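Long-range contacts in maleylacetate reductase (Agrobacterium tumefaciens, PDB 3HL0), which probably catalyses the NADH-dependent reduction of maleylacetate to 3-oxoadipate, a step in the breakdown of gamma-resorcylate: residues A[81-86]-A[108-113]; A[123-128]-A[151-156]; A[180-185]-A[329-334]; A[260-265]-A[304-309]. All coordinates share one frame; numbering follows the deposited sequence.

Contact 1: A[81-86]-A[108-113]; sequences EAYRAA and LRTDAA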
loop_
_atom_site.group_PDB
_atom_site.type_symbol
_atom_site.label_atom_id
_atom_site.label_comp_id
_atom_site.label_asym_id
_atom_site.label_seq_id
_atom_site.Cartn_x
_atom_site.Cartn_y
_atom_site.Cartn_z
ATOM N N GLU A 81 7.955 15.935 17.620
ATOM C CA GLU A 81 8.845 17.085 17.488
ATOM C C GLU A 81 8.178 18.168 16.619
ATOM O O GLU A 81 8.263 19.342 16.945
ATOM C CB GLU A 81 10.203 16.672 16.929
ATOM C CG GLU A 81 10.989 15.823 17.907
ATOM C CD GLU A 81 12.187 15.113 17.278
ATOM O OE1 GLU A 81 12.249 15.007 16.028
ATOM O OE2 GLU A 81 13.068 14.653 18.050
ATOM N N ALA A 82 7.486 17.758 15.549
ATOM C CA ALA A 82 6.786 18.706 14.677
ATOM C C ALA A 82 5.615 19.391 15.402
ATOM O O ALA A 82 5.459 20.627 15.297
ATOM C CB ALA A 82 6.303 17.990 13.398
ATOM N N TYR A 83 4.855 18.613 16.177
ATOM C CA TYR A 83 3.755 19.124 17.016
ATOM C C TYR A 83 4.260 20.190 17.987
ATOM O O TYR A 83 3.663 21.274 18.140
ATOM C CB TYR A 83 3.084 17.953 17.763
ATOM C CG TYR A 83 1.939 18.317 18.673
ATOM C CD1 TYR A 83 0.624 18.344 18.195
ATOM C CD2 TYR A 83 2.159 18.609 20.026
ATOM C CE1 TYR A 83 -0.445 18.653 19.031
ATOM C CE2 TYR A 83 1.099 18.921 20.867
ATOM C CZ TYR A 83 -0.187 18.953 20.371
ATOM O OH TYR A 83 -1.204 19.274 21.234
ATOM N N ARG A 84 5.385 19.891 18.638
ATOM C CA ARG A 84 5.967 20.832 19.596
ATOM C C ARG A 84 6.453 22.087 18.892
ATOM O O ARG A 84 6.075 23.216 19.282
ATOM C CB ARG A 84 7.070 20.155 20.425
ATOM C CG ARG A 84 6.451 19.105 21.359
ATOM C CD ARG A 84 7.452 18.343 22.200
ATOM N NE ARG A 84 6.733 17.501 23.149
ATOM C CZ ARG A 84 7.165 16.338 23.617
ATOM N NH1 ARG A 84 8.330 15.840 23.207
ATOM N NH2 ARG A 84 6.406 15.649 24.470
ATOM N N ALA A 85 7.263 21.905 17.852
ATOM C CA ALA A 85 7.845 23.063 17.147
ATOM C C ALA A 85 6.781 24.010 16.583
ATOM O O ALA A 85 6.954 25.240 16.568
ATOM C CB ALA A 85 8.805 22.604 16.056
ATOM N N ALA A 86 5.681 23.432 16.129
ATOM C CA ALA A 86 4.553 24.209 15.608
ATOM C C ALA A 86 3.722 24.929 16.676
ATOM O O ALA A 86 2.877 25.775 16.347
ATOM C CB ALA A 86 3.640 23.288 14.782
ATOM N N LEU A 108 -1.007 10.147 22.721
ATOM C CA LEU A 108 -0.447 9.374 23.855
ATOM C C LEU A 108 0.722 10.098 24.529
ATOM O O LEU A 108 0.896 10.023 25.748
ATOM C CB LEU A 108 -0.010 7.967 23.409
ATOM C CG LEU A 108 0.636 7.022 24.419
ATOM C CD1 LEU A 108 -0.381 6.624 25.491
ATOM C CD2 LEU A 108 1.101 5.791 23.685
ATOM N N ARG A 109 1.499 10.821 23.733
ATOM C CA ARG A 109 2.757 11.378 24.180
ATOM C C ARG A 109 2.635 12.837 24.592
ATOM O O ARG A 109 3.489 13.365 25.309
ATOM C CB ARG A 109 3.793 11.227 23.064
ATOM C CG ARG A 109 4.248 9.777 22.918
ATOM C CD ARG A 109 4.881 9.515 21.579
ATOM N NE ARG A 109 5.464 8.181 21.533
ATOM C CZ ARG A 109 4.806 7.073 21.170
ATOM N NH1 ARG A 109 3.527 7.107 20.831
ATOM N NH2 ARG A 109 5.428 5.907 21.154
ATOM N N THR A 110 1.575 13.507 24.154
ATOM C CA THR A 110 1.469 14.957 24.337
ATOM C C THR A 110 0.121 15.395 24.915
ATOM O O THR A 110 -0.088 16.591 25.186
ATOM C CB THR A 110 1.571 15.683 22.991
ATOM O OG1 THR A 110 0.400 15.361 22.225
ATOM C CG2 THR A 110 2.814 15.277 22.196
ATOM N N ASP A 111 -0.803 14.454 25.043
ATOM C CA ASP A 111 -2.211 14.736 25.357
ATOM C C ASP A 111 -2.909 15.717 24.373
ATOM O O ASP A 111 -3.906 16.360 24.724
ATOM C CB ASP A 111 -2.391 15.171 26.820
ATOM C CG ASP A 111 -3.651 14.576 27.454
ATOM O OD1 ASP A 111 -4.043 13.436 27.091
ATOM O OD2 ASP A 111 -4.241 15.258 28.319
ATOM N N ALA A 112 -2.395 15.817 23.141
ATOM C CA ALA A 112 -3.059 16.605 22.081
ATOM C C ALA A 112 -4.514 16.170 21.986
ATOM O O ALA A 112 -4.802 14.958 22.016
ATOM C CB ALA A 112 -2.381 16.334 20.728
ATOM N N ALA A 113 -5.427 17.124 21.807
ATOM C CA ALA A 113 -6.784 16.740 21.427
ATOM C C ALA A 113 -6.740 16.276 19.959
ATOM O O ALA A 113 -5.913 16.768 19.178
ATOM C CB ALA A 113 -7.748 17.933 21.585
#
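Tyr83 leans from helix 73-85 against Thr110 and Ala112, where helix 97-110 of the NAD-binding alpha/beta domain gives way to strand 113-118 of its parallel sheet. The CG of Tyr83 stands anti to the backbone N (chi1 180°), and the ring beyond it lies against the end of the neighbouring helix. Thr110 presents its branched side chain to the ring, OG1 over one face and 3.9 Å from Tyr83 CE2, while its methyl CG2 approaches CD2 of Tyr83 at 4.0 Å. A beta-branched residue suits this place because its methyl packs while its hydroxyl works: OG1 lies between the backbone N and carbonyl carbon (chi1 68°), bonds to the carbonyl of Ile106 one helical turn back, and accepts Ala112 N at 3.0 Å in an ST turn. Asp111, between Thr110 and Ala112, has positive phi (56°) and is the first residue to leave helical angles. The small side chain of Ala112 admits the phenol tip of Tyr83. Beside this packing, the extended chain of Arg84 brings NH2 to 3.8 Å from Arg109 O, too long for a hydrogen bond. Arg109 NH1 is bonded to Gln132 and Ala105 O. The tightest approach is Ala112 CB to Tyr83 OH, 3.2 Å.

Contact 2: A[123-128]-A[151-156]; sequences GSEVTP and VIYDAE. With NAD (nicotinamide-adenine-dinucleotide), chain D.
Glu125 and Val151 bring their CA atoms to 6.6 Å where the short 3-10 turn 124-125 passes strand 150-153 of the parallel sheet, with no backbone hydrogen bond between the two segments. Val151 presents both methyls to the turn, CG1 lying 3.8 Å from Glu125 CG and CG2 3.5 Å from Glu125 O. Val126 adds CG1 at 4.0 Å from Val151 CG2, and the two valines pack beside the glutamate's aliphatic part. That side chain bends at chi2 (-89°), which places CD; the carboxylate then meets Tyr153. Tyr153 OH donates to Glu125 OE2 at 2.7 Å, meeting the anti lone pair, away from OE1. OE2 lies at the ring's edge, near its plane, although carboxylate and ring planes are 69° apart. Val151 CG1 sits over one ring face toward its rim, and Trp226 meets the ring from outside the segments. The same loop faces the cofactor: Thr127 OG1 donates to the carboxamide oxygen NAD O7N at 2.6 Å, and Ser124 OG lies 3.4 Å from NAD C7N. Thr127 OG1 also receives Ile129 N. A buried carboxylate tied by a phenol thus fixes the turn to the sheet, while Thr127 bonds the carboxamide and Ser124 packs against it.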
loop_
_atom_site.group_PDB
_atom_site.type_symbol
_atom_site.label_atom_id
_atom_site.label_comp_id
_atom_site.label_asym_id
_atom_site.label_seq_id
_atom_site.Cartn_x
_atom_site.Cartn_y
_atom_site.Cartn_z
ATOM N N GLY A 123 -12.511 2.543 10.889
ATOM C CA GLY A 123 -13.227 2.733 12.161
ATOM C C GLY A 123 -12.379 3.089 13.375
ATOM O O GLY A 123 -12.928 3.238 14.463
ATOM N N SER A 124 -11.053 3.218 13.197
ATOM C CA SER A 124 -10.131 3.548 14.340
ATOM C C SER A 124 -10.527 4.835 15.044
ATOM O O SER A 124 -10.246 5.012 16.256
ATOM C CB SER A 124 -8.731 3.740 13.777
ATOM O OG SER A 124 -7.772 3.906 14.827
ATOM N N GLU A 125 -11.143 5.750 14.293
ATOM C CA GLU A 125 -11.540 7.074 14.816
ATOM C C GLU A 125 -12.442 7.041 16.068
ATOM O O GLU A 125 -12.524 8.059 16.799
ATOM C CB GLU A 125 -12.174 7.923 13.730
ATOM C CG GLU A 125 -13.469 7.304 13.200
ATOM C CD GLU A 125 -13.284 6.331 12.016
ATOM O OE1 GLU A 125 -12.161 5.850 11.733
ATOM O OE2 GLU A 125 -14.312 6.042 11.367
ATOM N N VAL A 126 -13.132 5.910 16.289
ATOM C CA VAL A 126 -13.995 5.772 17.478
ATOM C C VAL A 126 -13.603 4.587 18.356
ATOM O O VAL A 126 -14.435 4.003 19.080
ATOM C CB VAL A 126 -15.516 5.699 17.123
ATOM C CG1 VAL A 126 -16.042 7.091 16.669
ATOM C CG2 VAL A 126 -15.746 4.626 16.058
ATOM N N THR A 127 -12.312 4.265 18.346
ATOM C CA THR A 127 -11.822 3.261 19.278
ATOM C C THR A 127 -10.689 3.808 20.141
ATOM O O THR A 127 -9.969 4.739 19.737
ATOM C CB THR A 127 -11.271 1.965 18.588
ATOM O OG1 THR A 127 -9.894 2.172 18.234
ATOM C CG2 THR A 127 -12.104 1.539 17.412
ATOM N N PRO A 128 -10.498 3.231 21.337
ATOM C CA PRO A 128 -9.404 3.676 22.194
ATOM C C PRO A 128 -8.133 2.818 21.989
ATOM O O PRO A 128 -7.249 2.816 22.854
ATOM C CB PRO A 128 -9.978 3.482 23.603
ATOM C CG PRO A 128 -10.777 2.206 23.456
ATOM C CD PRO A 128 -11.422 2.331 22.059
ATOM N N VAL A 151 -14.915 13.509 15.744
ATOM C CA VAL A 151 -14.764 12.875 14.434
ATOM C C VAL A 151 -15.661 13.622 13.467
ATOM O O VAL A 151 -16.815 13.920 13.806
ATOM C CB VAL A 151 -15.245 11.414 14.497
ATOM C CG1 VAL A 151 -15.097 10.747 13.136
ATOM C CG2 VAL A 151 -14.488 10.643 15.555
ATOM N N ILE A 152 -15.105 14.010 12.308
ATOM C CA ILE A 152 -15.870 14.691 11.254
ATOM C C ILE A 152 -15.964 13.729 10.086
ATOM O O ILE A 152 -14.960 13.436 9.434
ATOM C CB ILE A 152 -15.172 16.016 10.843
ATOM C CG1 ILE A 152 -15.119 16.938 12.054
ATOM C CG2 ILE A 152 -15.908 16.698 9.687
ATOM C CD1 ILE A 152 -14.398 18.271 11.717
ATOM N N TYR A 153 -17.166 13.244 9.825
ATOM C CA TYR A 153 -17.394 12.337 8.708
ATOM C C TYR A 153 -17.941 13.108 7.513
ATOM O O TYR A 153 -19.087 13.613 7.531
ATOM C CB TYR A 153 -18.429 11.270 9.075
ATOM C CG TYR A 153 -17.902 10.147 9.941
ATOM C CD1 TYR A 153 -16.968 9.235 9.433
ATOM C CD2 TYR A 153 -18.375 9.972 11.246
ATOM C CE1 TYR A 153 -16.502 8.155 10.228
ATOM C CE2 TYR A 153 -17.934 8.945 12.025
ATOM C CZ TYR A 153 -17.011 8.027 11.527
ATOM O OH TYR A 153 -16.591 7.014 12.322
ATOM N N ASP A 154 -17.117 13.171 6.467
ATOM C CA ASP A 154 -17.478 13.910 5.258
ATOM C C ASP A 154 -17.395 12.970 4.054
ATOM O O ASP A 154 -16.293 12.717 3.561
ATOM C CB ASP A 154 -16.533 15.092 5.080
ATOM C CG ASP A 154 -16.864 15.940 3.839
ATOM O OD1 ASP A 154 -17.693 15.529 3.009
ATOM O OD2 ASP A 154 -16.338 17.074 3.766
ATOM N N ALA A 155 -18.536 12.429 3.636
ATOM C CA ALA A 155 -18.504 11.372 2.605
ATOM C C ALA A 155 -17.889 11.896 1.282
ATOM O O ALA A 155 -17.402 11.099 0.479
ATOM C CB ALA A 155 -19.858 10.806 2.378
ATOM N N GLU A 156 -17.853 13.213 1.068
ATOM C CA GLU A 156 -17.201 13.738 -0.165
ATOM C C GLU A 156 -15.723 13.329 -0.248
ATOM O O GLU A 156 -15.181 13.161 -1.362
ATOM C CB GLU A 156 -17.390 15.259 -0.291
ATOM C CG GLU A 156 -18.849 15.622 -0.511
ATOM C CD GLU A 156 -19.136 17.137 -0.573
ATOM O OE1 GLU A 156 -18.235 17.975 -0.343
ATOM O OE2 GLU A 156 -20.301 17.464 -0.853
HETATM P PA NAD D . -4.456 3.037 5.535
HETATM O O1A NAD D . -4.781 4.120 6.504
HETATM O O2A NAD D . -3.209 2.265 5.745
HETATM O O5B NAD D . -4.621 3.618 4.060
HETATM C C5B NAD D . -4.095 2.864 2.962
HETATM C C4B NAD D . -3.759 3.849 1.852
HETATM O O4B NAD D . -4.972 4.397 1.339
HETATM C C3B NAD D . -2.888 5.014 2.357
HETATM O O3B NAD D . -1.822 5.323 1.440
HETATM C C2B NAD D . -3.892 6.141 2.432
HETATM O O2B NAD D . -3.311 7.419 2.268
HETATM C C1B NAD D . -4.863 5.812 1.288
HETATM N N9A NAD D . -6.208 6.408 1.471
HETATM C C8A NAD D . -7.014 6.322 2.590
HETATM N N7A NAD D . -8.164 6.992 2.353
HETATM C C5A NAD D . -8.115 7.532 1.095
HETATM C C6A NAD D . -9.012 8.311 0.365
HETATM N N6A NAD D . -10.320 8.472 0.693
HETATM N N1A NAD D . -8.601 8.696 -0.912
HETATM C C2A NAD D . -7.386 8.300 -1.426
HETATM N N3A NAD D . -6.506 7.525 -0.716
HETATM C C4A NAD D . -6.882 7.150 0.543
HETATM O O3 NAD D . -5.611 1.881 5.543
HETATM P PN NAD D . -6.712 1.490 6.669
HETATM O O1N NAD D . -7.167 0.123 6.280
HETATM O O2N NAD D . -7.656 2.605 6.706
HETATM O O5D NAD D . -5.914 1.383 8.051
HETATM C C5D NAD D . -5.111 0.253 8.378
HETATM C C4D NAD D . -4.347 0.603 9.656
HETATM O O4D NAD D . -5.291 1.000 10.640
HETATM C C3D NAD D . -3.649 -0.637 10.202
HETATM O O3D NAD D . -2.441 -0.205 10.848
HETATM C C2D NAD D . -4.643 -1.164 11.209
HETATM O O2D NAD D . -4.077 -1.994 12.224
HETATM C C1D NAD D . -5.211 0.130 11.763
HETATM N N1N NAD D . -6.529 -0.018 12.364
HETATM C C2N NAD D . -6.638 0.308 13.682
HETATM C C3N NAD D . -7.865 0.185 14.301
HETATM C C7N NAD D . -7.872 0.600 15.714
HETATM O O7N NAD D . -9.084 0.564 16.290
HETATM N N7N NAD D . -6.739 0.974 16.357
HETATM C C4N NAD D . -9.049 -0.229 13.597
HETATM C C5N NAD D . -8.911 -0.563 12.248
HETATM C C6N NAD D . -7.644 -0.459 11.647
#

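Contact 3: A[180-185]-A[329-334]; sequences ALYARD and WCPRPI
A cation-pi stack of Arg184 on Trp329 joins two loops of the helical C-terminal region, one between helices 163-180 and 188-210, the other leading into helix 336-348. Arg184 sets CG anti to the backbone N (chi1 -162°) and runs extended across the indole, touching it from CB to the guanidinium: CB approaches Trp329 CE3 at 3.5 Å, CD sits over the five-membered ring in a CH-pi contact, and the guanidinium lies flat over the same ring, shifted toward CD1, planes 9° apart. Trp329 CD1 lies beneath the middle of the guanidinium, 3.6 Å from Arg184 CZ. The other face of the indole is backed by Pro331 N near its rim, while Tyr182 O meets the edge in plane, 3.6 Å from Trp329 CZ3. Alongside, Tyr182 CD1 packs on Pro331 CG at 3.7 Å, the two side chains crossing at about a right angle. A proline suits that place, offering a compact apolar ring, and the hydroxyl of Tyr182 is hydrogen-bonded to the carboxylate of Glu179. No hydrogen bond links the two segments. Arginine and tryptophan answer that lack: the flat cation probably gains dispersion and electrostatic attraction from the indole face, and its N-H groups, lying in its own plane, are not used by the stacking.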
loop_
_atom_site.group_PDB
_atom_site.type_symbol
_atom_site.label_atom_id
_atom_site.label_comp_id
_atom_site.label_asym_id
_atom_site.label_seq_id
_atom_site.Cartn_x
_atom_site.Cartn_y
_atom_site.Cartn_z
ATOM N N ALA A 180 -18.759 -8.356 17.137
ATOM C CA ALA A 180 -19.499 -7.734 18.238
ATOM C C ALA A 180 -20.749 -8.555 18.600
ATOM O O ALA A 180 -21.161 -8.573 19.781
ATOM C CB ALA A 180 -19.880 -6.322 17.876
ATOM N N LEU A 181 -21.357 -9.212 17.620
ATOM C CA LEU A 181 -22.597 -9.969 17.912
ATOM C C LEU A 181 -22.399 -11.097 18.932
ATOM O O LEU A 181 -23.352 -11.450 19.661
ATOM C CB LEU A 181 -23.171 -10.560 16.626
ATOM C CG LEU A 181 -23.617 -9.516 15.598
ATOM C CD1 LEU A 181 -24.025 -10.233 14.288
ATOM C CD2 LEU A 181 -24.781 -8.636 16.161
ATOM N N TYR A 182 -21.188 -11.640 19.008
ATOM C CA TYR A 182 -20.928 -12.745 19.939
ATOM C C TYR A 182 -19.872 -12.421 20.964
ATOM O O TYR A 182 -19.334 -13.319 21.621
ATOM C CB TYR A 182 -20.624 -14.052 19.185
ATOM C CG TYR A 182 -19.478 -14.015 18.185
ATOM C CD1 TYR A 182 -18.138 -14.005 18.618
ATOM C CD2 TYR A 182 -19.754 -14.004 16.816
ATOM C CE1 TYR A 182 -17.083 -14.029 17.675
ATOM C CE2 TYR A 182 -18.727 -13.991 15.873
ATOM C CZ TYR A 182 -17.416 -14.035 16.315
ATOM O OH TYR A 182 -16.381 -14.048 15.388
ATOM N N ALA A 183 -19.585 -11.128 21.156
ATOM C CA ALA A 183 -18.638 -10.722 22.202
ATOM C C ALA A 183 -19.021 -11.300 23.571
ATOM O O ALA A 183 -20.185 -11.409 23.896
ATOM C CB ALA A 183 -18.593 -9.184 22.312
ATOM N N ARG A 184 -18.017 -11.607 24.372
ATOM C CA ARG A 184 -18.288 -12.074 25.727
ATOM C C ARG A 184 -19.044 -10.993 26.502
ATOM O O ARG A 184 -19.955 -11.321 27.286
ATOM C CB ARG A 184 -16.993 -12.414 26.450
ATOM C CG ARG A 184 -17.289 -13.312 27.665
ATOM C CD ARG A 184 -15.963 -13.651 28.303
ATOM N NE ARG A 184 -16.105 -14.756 29.243
ATOM C CZ ARG A 184 -15.079 -15.326 29.876
ATOM N NH1 ARG A 184 -15.298 -16.340 30.710
ATOM N NH2 ARG A 184 -13.841 -14.886 29.669
ATOM N N ASP A 185 -18.681 -9.737 26.268
ATOM C CA ASP A 185 -19.326 -8.572 26.915
ATOM C C ASP A 185 -20.294 -7.863 25.965
ATOM O O ASP A 185 -20.451 -6.596 25.991
ATOM C CB ASP A 185 -18.274 -7.597 27.436
ATOM C CG ASP A 185 -17.325 -7.087 26.351
ATOM O OD1 ASP A 185 -17.216 -7.707 25.268
ATOM O OD2 ASP A 185 -16.660 -6.031 26.559
ATOM N N TRP A 329 -10.852 -15.583 24.971
ATOM C CA TRP A 329 -12.210 -16.144 24.885
ATOM C C TRP A 329 -12.845 -16.098 23.498
ATOM O O TRP A 329 -12.726 -15.091 22.783
ATOM C CB TRP A 329 -13.147 -15.484 25.887
ATOM C CG TRP A 329 -14.405 -16.264 26.103
ATOM C CD1 TRP A 329 -14.581 -17.313 26.976
ATOM C CD2 TRP A 329 -15.666 -16.052 25.469
ATOM N NE1 TRP A 329 -15.880 -17.776 26.903
ATOM C CE2 TRP A 329 -16.560 -17.020 25.979
ATOM C CE3 TRP A 329 -16.123 -15.155 24.475
ATOM C CZ2 TRP A 329 -17.887 -17.111 25.545
ATOM C CZ3 TRP A 329 -17.446 -15.230 24.074
ATOM C CH2 TRP A 329 -18.310 -16.196 24.600
ATOM N N CYS A 330 -13.504 -17.199 23.146
ATOM C CA CYS A 330 -14.327 -17.307 21.942
ATOM C C CYS A 330 -15.514 -18.226 22.285
ATOM O O CYS A 330 -15.319 -19.210 23.007
ATOM C CB CYS A 330 -13.459 -17.962 20.852
ATOM S SG CYS A 330 -14.179 -18.105 19.237
ATOM N N PRO A 331 -16.709 -17.980 21.708
ATOM C CA PRO A 331 -17.826 -18.922 21.966
ATOM C C PRO A 331 -17.503 -20.387 21.603
ATOM O O PRO A 331 -18.034 -21.318 22.206
ATOM C CB PRO A 331 -18.946 -18.414 21.053
ATOM C CG PRO A 331 -18.624 -16.904 20.902
ATOM C CD PRO A 331 -17.127 -16.865 20.837
ATOM N N ARG A 332 -16.639 -20.579 20.611
ATOM C CA ARG A 332 -16.058 -21.889 20.310
ATOM C C ARG A 332 -14.587 -21.819 20.674
ATOM O O ARG A 332 -13.861 -20.949 20.164
ATOM C CB ARG A 332 -16.185 -22.203 18.815
ATOM C CG ARG A 332 -15.552 -23.529 18.434
ATOM C CD ARG A 332 -15.960 -23.869 17.023
ATOM N NE ARG A 332 -15.280 -25.078 16.577
ATOM C CZ ARG A 332 -15.136 -25.401 15.302
ATOM N NH1 ARG A 332 -15.643 -24.607 14.348
ATOM N NH2 ARG A 332 -14.494 -26.537 14.990
ATOM N N PRO A 333 -14.114 -22.732 21.547
ATOM C CA PRO A 333 -12.728 -22.586 21.980
ATOM C C PRO A 333 -11.749 -22.724 20.801
ATOM O O PRO A 333 -12.000 -23.477 19.843
ATOM C CB PRO A 333 -12.524 -23.738 22.983
ATOM C CG PRO A 333 -13.935 -23.976 23.510
ATOM C CD PRO A 333 -14.874 -23.721 22.349
ATOM N N ILE A 334 -10.679 -21.945 20.880
ATOM C CA ILE A 334 -9.640 -22.004 19.875
ATOM C C ILE A 334 -8.872 -23.321 20.092
ATOM O O ILE A 334 -8.428 -23.649 21.218
ATOM C CB ILE A 334 -8.695 -20.797 19.999
ATOM C CG1 ILE A 334 -9.429 -19.438 19.917
ATOM C CG2 ILE A 334 -7.566 -20.937 19.008
ATOM C CD1 ILE A 334 -10.518 -19.285 18.942
#

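Contact 4: A[260-265]-A[304-309]; sequences AVLLPH and SSLAAL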
loop_
_atom_site.group_PDB
_atom_site.type_symbol
_atom_site.label_atom_id
_atom_site.label_comp_id
_atom_site.label_asym_id
_atom_site.label_seq_id
_atom_site.Cartn_x
_atom_site.Cartn_y
_atom_site.Cartn_z
ATOM N N ALA A 260 -10.547 -9.251 4.809
ATOM C CA ALA A 260 -11.485 -9.692 3.803
ATOM C C ALA A 260 -11.373 -11.177 3.513
ATOM O O ALA A 260 -12.370 -11.869 3.387
ATOM C CB ALA A 260 -11.248 -8.896 2.477
ATOM N N VAL A 261 -10.132 -11.655 3.423
ATOM C CA VAL A 261 -9.925 -13.080 3.158
ATOM C C VAL A 261 -10.403 -13.998 4.294
ATOM O O VAL A 261 -11.055 -15.032 4.042
ATOM C CB VAL A 261 -8.461 -13.358 2.817
ATOM C CG1 VAL A 261 -8.218 -14.882 2.688
ATOM C CG2 VAL A 261 -8.133 -12.701 1.484
ATOM N N LEU A 262 -10.064 -13.607 5.522
ATOM C CA LEU A 262 -10.335 -14.494 6.678
ATOM C C LEU A 262 -11.798 -14.457 7.106
ATOM O O LEU A 262 -12.262 -15.452 7.652
ATOM C CB LEU A 262 -9.428 -14.138 7.874
ATOM C CG LEU A 262 -7.962 -14.610 7.689
ATOM C CD1 LEU A 262 -7.157 -14.101 8.878
ATOM C CD2 LEU A 262 -7.889 -16.089 7.591
ATOM N N LEU A 263 -12.465 -13.309 6.941
ATOM C CA LEU A 263 -13.788 -13.097 7.625
ATOM C C LEU A 263 -14.812 -14.249 7.394
ATOM O O LEU A 263 -15.433 -14.715 8.351
ATOM C CB LEU A 263 -14.377 -11.727 7.293
ATOM C CG LEU A 263 -15.624 -11.407 8.144
ATOM C CD1 LEU A 263 -15.365 -11.366 9.650
ATOM C CD2 LEU A 263 -16.193 -10.112 7.589
ATOM N N PRO A 264 -14.952 -14.773 6.165
ATOM C CA PRO A 264 -15.968 -15.840 6.005
ATOM C C PRO A 264 -15.620 -17.103 6.823
ATOM O O PRO A 264 -16.519 -17.787 7.276
ATOM C CB PRO A 264 -15.924 -16.155 4.503
ATOM C CG PRO A 264 -15.443 -14.849 3.868
ATOM C CD PRO A 264 -14.417 -14.308 4.864
ATOM N N HIS A 265 -14.330 -17.376 6.979
ATOM C CA HIS A 265 -13.835 -18.581 7.654
ATOM C C HIS A 265 -13.864 -18.447 9.141
ATOM O O HIS A 265 -14.177 -19.419 9.811
ATOM C CB HIS A 265 -12.413 -18.841 7.163
ATOM C CG HIS A 265 -12.366 -18.983 5.682
ATOM N ND1 HIS A 265 -12.822 -20.113 5.037
ATOM C CD2 HIS A 265 -12.003 -18.103 4.719
ATOM C CE1 HIS A 265 -12.721 -19.920 3.731
ATOM N NE2 HIS A 265 -12.224 -18.716 3.511
ATOM N N SER A 304 -9.909 -13.545 -2.028
ATOM C CA SER A 304 -10.564 -14.620 -1.302
ATOM C C SER A 304 -9.603 -15.675 -0.807
ATOM O O SER A 304 -10.022 -16.571 -0.110
ATOM C CB SER A 304 -11.621 -15.262 -2.191
ATOM O OG SER A 304 -10.973 -15.773 -3.367
ATOM N N SER A 305 -8.318 -15.582 -1.133
ATOM C CA SER A 305 -7.384 -16.613 -0.615
ATOM C C SER A 305 -6.153 -16.015 0.024
ATOM O O SER A 305 -5.662 -14.933 -0.354
ATOM C CB SER A 305 -6.951 -17.594 -1.728
ATOM O OG SER A 305 -5.898 -17.023 -2.475
ATOM N N LEU A 306 -5.635 -16.716 1.028
ATOM C CA LEU A 306 -4.414 -16.265 1.662
ATOM C C LEU A 306 -3.241 -16.413 0.682
ATOM O O LEU A 306 -2.266 -15.650 0.792
ATOM C CB LEU A 306 -4.069 -17.032 2.961
ATOM C CG LEU A 306 -5.069 -16.779 4.105
ATOM C CD1 LEU A 306 -4.654 -17.710 5.297
ATOM C CD2 LEU A 306 -4.980 -15.278 4.523
ATOM N N ALA A 307 -3.344 -17.378 -0.234
ATOM C CA ALA A 307 -2.267 -17.538 -1.248
ATOM C C ALA A 307 -2.113 -16.266 -2.062
ATOM O O ALA A 307 -0.972 -15.871 -2.361
ATOM C CB ALA A 307 -2.516 -18.751 -2.155
ATOM N N ALA A 308 -3.224 -15.589 -2.329
ATOM C CA ALA A 308 -3.154 -14.353 -3.133
ATOM C C ALA A 308 -2.464 -13.247 -2.357
ATOM O O ALA A 308 -1.995 -12.273 -2.949
ATOM C CB ALA A 308 -4.526 -13.913 -3.580
ATOM N N LEU A 309 -2.419 -13.370 -1.028
ATOM C CA LEU A 309 -1.744 -12.386 -0.163
ATOM C C LEU A 309 -0.283 -12.703 0.081
ATOM O O LEU A 309 0.384 -12.008 0.818
ATOM C CB LEU A 309 -2.493 -12.156 1.183
ATOM C CG LEU A 309 -3.983 -11.853 1.022
ATOM C CD1 LEU A 309 -4.550 -11.490 2.429
ATOM C CD2 LEU A 309 -4.258 -10.727 0.001
HETATM O O HOH W 1 -12.050 -16.295 1.824
#
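Val261 is the bump of this contact: from helix 255-271 it pushes both methyls into a hollow shaped by the backbone of Ser304 and Ser305 and the side chains of Leu306 and Leu309. CG1, anti to the backbone N (chi1 174°), settles over the peptide between Ser305 and Leu306, 3.6 Å from Leu306 N, and also meets Leu306 CD2 at 3.7 Å. CG2 turns to the other side of the hollow and reaches Leu309 CD1 at 3.9 Å. A forked, compact valine fits because the helix and chain run close there, Val261 and Ser304 CA atoms being 4.8 Å apart; the longer leucines build the walls, with Leu262 CD2 touching Leu306 CD1 from the flank. The side chains of Ser304 and Ser305 set off away from the helix, and Ser305 OG accepts Ala308 N in an ST motif. Ala308 makes backbone hydrogen bonds to the second subunit, so this loop also borders the dimer interface. One water bridges the segments, donating to Val261 O (2.7 Å) and Ser304 O (2.8 Å) and bonded to His265 NE2 (3.0 Å). Near the kink at Pro264, His265 N bonds weakly to Leu262 O rather than to Val261 O, and the water supplies Val261 O with a hydrogen bond, tying it to Ser304 O.

In the fold
The four contacts divide between the two halves of the chain, and only contact 2 of the four touches NAD directly. Contacts 1 and 2 belong to the alpha/beta half, their centres 21 Å apart and nearest atoms about 8 Å; contact 1 stands back from the cofactor, the side chain of Arg109 about 13 Å from NAD, but the side chain of Ala112 lies about 7 Å from a bound calcium ion. Contacts 3 and 4 lie in the helical half, contact 4 nested within the long chain loop that contact 3 closes, with about 6 Å between nearest atoms. Contact 2 is 26 Å, centre to centre, from either of them. Contacts 1 and 4 fall on opposite sides of the chain's centre, their centres about 38 Å apart.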